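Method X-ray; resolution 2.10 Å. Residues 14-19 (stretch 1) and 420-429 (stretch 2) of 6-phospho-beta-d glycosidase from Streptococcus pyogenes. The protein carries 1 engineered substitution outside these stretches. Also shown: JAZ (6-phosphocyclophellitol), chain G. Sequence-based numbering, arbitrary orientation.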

# COMPACT_ATOMS: atom_id res chain seq x y z
N THR A 14 2.19 -7.38 3.83
CA THR A 14 0.84 -7.58 4.32
C THR A 14 0.44 -6.29 5.09
O THR A 14 1.16 -5.27 5.02
CB THR A 14 0.73 -8.89 5.14
OG1 THR A 14 -0.62 -9.19 5.41
CG2 THR A 14 1.52 -8.85 6.46
N SER A 15 -0.70 -6.34 5.77
CA SER A 15 -1.15 -5.27 6.63
C SER A 15 -1.80 -5.87 7.88
O SER A 15 -2.18 -7.05 7.89
CB SER A 15 -2.13 -4.39 5.86
OG SER A 15 -3.34 -5.06 5.65
N GLY A 16 -1.89 -5.10 8.95
CA GLY A 16 -2.56 -5.54 10.19
C GLY A 16 -4.01 -6.04 9.91
O GLY A 16 -4.40 -7.15 10.34
N PRO A 17 -4.81 -5.24 9.20
CA PRO A 17 -6.20 -5.63 8.98
C PRO A 17 -6.36 -6.91 8.14
O PRO A 17 -7.30 -7.67 8.36
CB PRO A 17 -6.79 -4.41 8.27
CG PRO A 17 -5.92 -3.27 8.66
CD PRO A 17 -4.54 -3.87 8.76
N GLN A 18 -5.47 -7.16 7.19
CA GLN A 18 -5.63 -8.26 6.28
C GLN A 18 -5.07 -9.56 6.86
O GLN A 18 -5.40 -10.62 6.36
CB GLN A 18 -4.97 -7.95 4.98
CG GLN A 18 -5.59 -6.75 4.30
CD GLN A 18 -4.91 -6.39 3.02
OE1 GLN A 18 -4.02 -5.51 3.00
NE2 GLN A 18 -5.36 -7.00 1.91
N SER A 19 -4.23 -9.48 7.91
CA SER A 19 -3.59 -10.65 8.43
C SER A 19 -3.99 -10.99 9.87
O SER A 19 -4.04 -12.16 10.20
CB SER A 19 -2.06 -10.47 8.32
OG SER A 19 -1.63 -9.35 9.11
C2 JAZ G . -4.30 -5.60 -1.60
C3 JAZ G . -3.32 -4.75 -0.78
C4 JAZ G . -2.96 -3.47 -1.52
C5 JAZ G . -2.36 -3.73 -2.89
C6 JAZ G . -3.24 -4.66 -3.69
C7 JAZ G . -3.61 -5.93 -2.92
C8 JAZ G . -4.37 -6.93 -3.78
O9 JAZ G . -5.60 -6.32 -4.16
P10 JAZ G . -6.88 -7.23 -4.39
O11 JAZ G . -7.95 -6.25 -4.71
O12 JAZ G . -7.07 -8.19 -3.29
O13 JAZ G . -6.56 -8.08 -5.54
O14 JAZ G . -4.40 -3.96 -4.14
O15 JAZ G . -4.58 -6.84 -0.94
O16 JAZ G . -3.97 -4.42 0.42
O17 JAZ G . -2.08 -2.68 -0.74
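Stretch 2 (420-429) DGWSWLNAYK

A single glutamine carries most of this contact: Gln18 is bonded through its backbone and its side chain to the same residue, Trp422, and the end of that side chain also holds the ligand. The example illustrates a general principle, that segments far apart in sequence, here by at least 403 residues between touching pairs, can build one binding site by sharing a side chain that is also bonded to the protein's own groups.

Stretch 1 enters as a loop and turns into a helix at Gly16. Ser15 occupies the N-cap position, its OG accepting a weak capping bond from Gln18 N at 3.4 Å. The same hydroxyl donates to the side chain of Gln18, with Ser15 OG 2.8 Å from Gln18 OE1.

Stretch 2 is mostly irregular and passes Gln18 as an extended segment, with Trp422 at phi/psi of -85/111°. The two backbones come nearest where the CA atoms of Gln18 and Trp422 lie 4.7 Å apart. Here Trp422 N donates to Gln18 O over 3.1 Å in an almost straight bond (172°), while Gln18 NE2 returns a bond to Trp422 O, also 3.1 Å. The peptide groups of one tryptophan are thus read from both ends of one glutamine. Just before it, Gly421 CA lies 3.9 Å from Gln18 O.

The chain then changes course. Trp424 has a positive phi (66°), and beyond it Leu425 and Asn426 form a brief 3-10 segment that leads into a type II' turn from Asn426 to Lys429. Ala427 N bonds back to Trp424 O at 2.8 Å, and Ser423 N to Ala427 O at 2.9 Å, closing this part of the loop upon itself; Leu425, Asn426 and Ala427 make no contact with stretch 1.

The indole of Trp424 reaches back to the helix start. Gln18 CG sits over one face, 3.8 Å from the centroid of the six-membered ring of Trp424, a CH-pi contact, and Pro17 CB packs 3.9 Å from Trp424 CH2. Trp422 meets the helix differently, with Gln18 CA at the edge of its ring.

The two nitrogens Gln18 NE2 and Trp424 NE1, 3.2 Å apart, are both donors and do not bond each other; the bound 6-phosphocyclophellitol gives each an acceptor. Gln18 NE2 donates to JAZ O15 at 3.0 Å and Trp424 NE1 to JAZ O16 at 3.0 Å, while JAZ O16 donates to Gln18 OE1 at 2.8 Å.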

# COMPACT_ATOMS: atom_id res chain seq x y z
N ASP A 420 -1.38 -16.13 2.22
CA ASP A 420 -2.71 -15.76 1.75
C ASP A 420 -3.37 -14.94 2.81
O ASP A 420 -3.34 -15.34 4.01
CB ASP A 420 -3.60 -17.00 1.50
CG ASP A 420 -3.17 -17.85 0.27
OD1 ASP A 420 -2.45 -17.38 -0.64
OD2 ASP A 420 -3.65 -19.01 0.20
N GLY A 421 -3.93 -13.79 2.40
CA GLY A 421 -4.65 -12.93 3.35
C GLY A 421 -6.01 -12.44 2.86
O GLY A 421 -6.41 -12.66 1.72
N TRP A 422 -6.65 -11.66 3.71
CA TRP A 422 -8.00 -11.18 3.46
C TRP A 422 -7.94 -9.93 2.64
O TRP A 422 -7.44 -8.94 3.14
CB TRP A 422 -8.65 -10.89 4.81
CG TRP A 422 -10.05 -10.49 4.76
CD1 TRP A 422 -11.16 -11.29 4.44
CD2 TRP A 422 -10.57 -9.18 5.02
NE1 TRP A 422 -12.32 -10.54 4.56
CE2 TRP A 422 -11.99 -9.25 4.88
CE3 TRP A 422 -9.99 -7.95 5.36
CZ2 TRP A 422 -12.80 -8.15 5.05
CZ3 TRP A 422 -10.81 -6.85 5.54
CH2 TRP A 422 -12.22 -6.98 5.40
N SER A 423 -8.39 -9.95 1.36
CA SER A 423 -8.34 -8.73 0.52
C SER A 423 -9.69 -7.95 0.47
O SER A 423 -10.31 -7.82 -0.59
CB SER A 423 -7.80 -8.90 -0.95
OG SER A 423 -6.89 -9.96 -1.37
N TRP A 424 -10.12 -7.43 1.59
CA TRP A 424 -11.12 -6.40 1.59
C TRP A 424 -12.45 -7.06 1.05
O TRP A 424 -12.77 -8.23 1.40
CB TRP A 424 -10.60 -5.20 0.75
CG TRP A 424 -9.16 -4.81 1.09
CD1 TRP A 424 -8.09 -4.85 0.27
CD2 TRP A 424 -8.68 -4.31 2.37
NE1 TRP A 424 -6.97 -4.37 0.92
CE2 TRP A 424 -7.30 -4.05 2.21
CE3 TRP A 424 -9.26 -4.09 3.61
CZ2 TRP A 424 -6.49 -3.61 3.26
CZ3 TRP A 424 -8.46 -3.61 4.68
CH2 TRP A 424 -7.09 -3.39 4.49
N LEU A 425 -13.15 -6.38 0.14
CA LEU A 425 -14.40 -6.92 -0.43
C LEU A 425 -14.19 -8.28 -1.08
O LEU A 425 -15.05 -9.14 -0.94
CB LEU A 425 -15.06 -5.93 -1.38
CG LEU A 425 -15.52 -4.68 -0.68
CD1 LEU A 425 -16.03 -3.71 -1.72
CD2 LEU A 425 -16.59 -4.96 0.37
N ASN A 426 -13.03 -8.55 -1.66
CA ASN A 426 -12.79 -9.88 -2.21
C ASN A 426 -12.34 -10.95 -1.27
O ASN A 426 -12.16 -12.14 -1.69
CB ASN A 426 -11.82 -9.77 -3.37
CG ASN A 426 -12.31 -8.82 -4.40
OD1 ASN A 426 -11.80 -7.74 -4.58
ND2 ASN A 426 -13.38 -9.18 -5.02
N ALA A 427 -12.13 -10.58 -0.01
CA ALA A 427 -11.78 -11.57 1.01
C ALA A 427 -10.75 -12.54 0.44
O ALA A 427 -9.75 -12.07 -0.03
CB ALA A 427 -13.03 -12.27 1.53
N TYR A 428 -11.02 -13.84 0.40
CA TYR A 428 -10.08 -14.86 -0.05
C TYR A 428 -10.44 -15.41 -1.41
O TYR A 428 -10.02 -16.50 -1.77
CB TYR A 428 -10.03 -16.02 1.01
CG TYR A 428 -9.29 -15.62 2.29
CD1 TYR A 428 -7.90 -15.75 2.40
CD2 TYR A 428 -9.98 -15.09 3.37
CE1 TYR A 428 -7.22 -15.34 3.56
CE2 TYR A 428 -9.34 -14.69 4.54
CZ TYR A 428 -7.97 -14.80 4.64
OH TYR A 428 -7.40 -14.38 5.82
N LYS A 429 -11.28 -14.72 -2.17
CA LYS A 429 -11.54 -15.13 -3.54
C LYS A 429 -10.24 -15.38 -4.34
O LYS A 429 -10.06 -16.42 -4.95
CB LYS A 429 -12.32 -14.03 -4.24
CG LYS A 429 -12.75 -14.40 -5.64
CD LYS A 429 -13.48 -13.21 -6.27
CE LYS A 429 -13.89 -13.65 -7.68
NZ LYS A 429 -14.67 -12.59 -8.31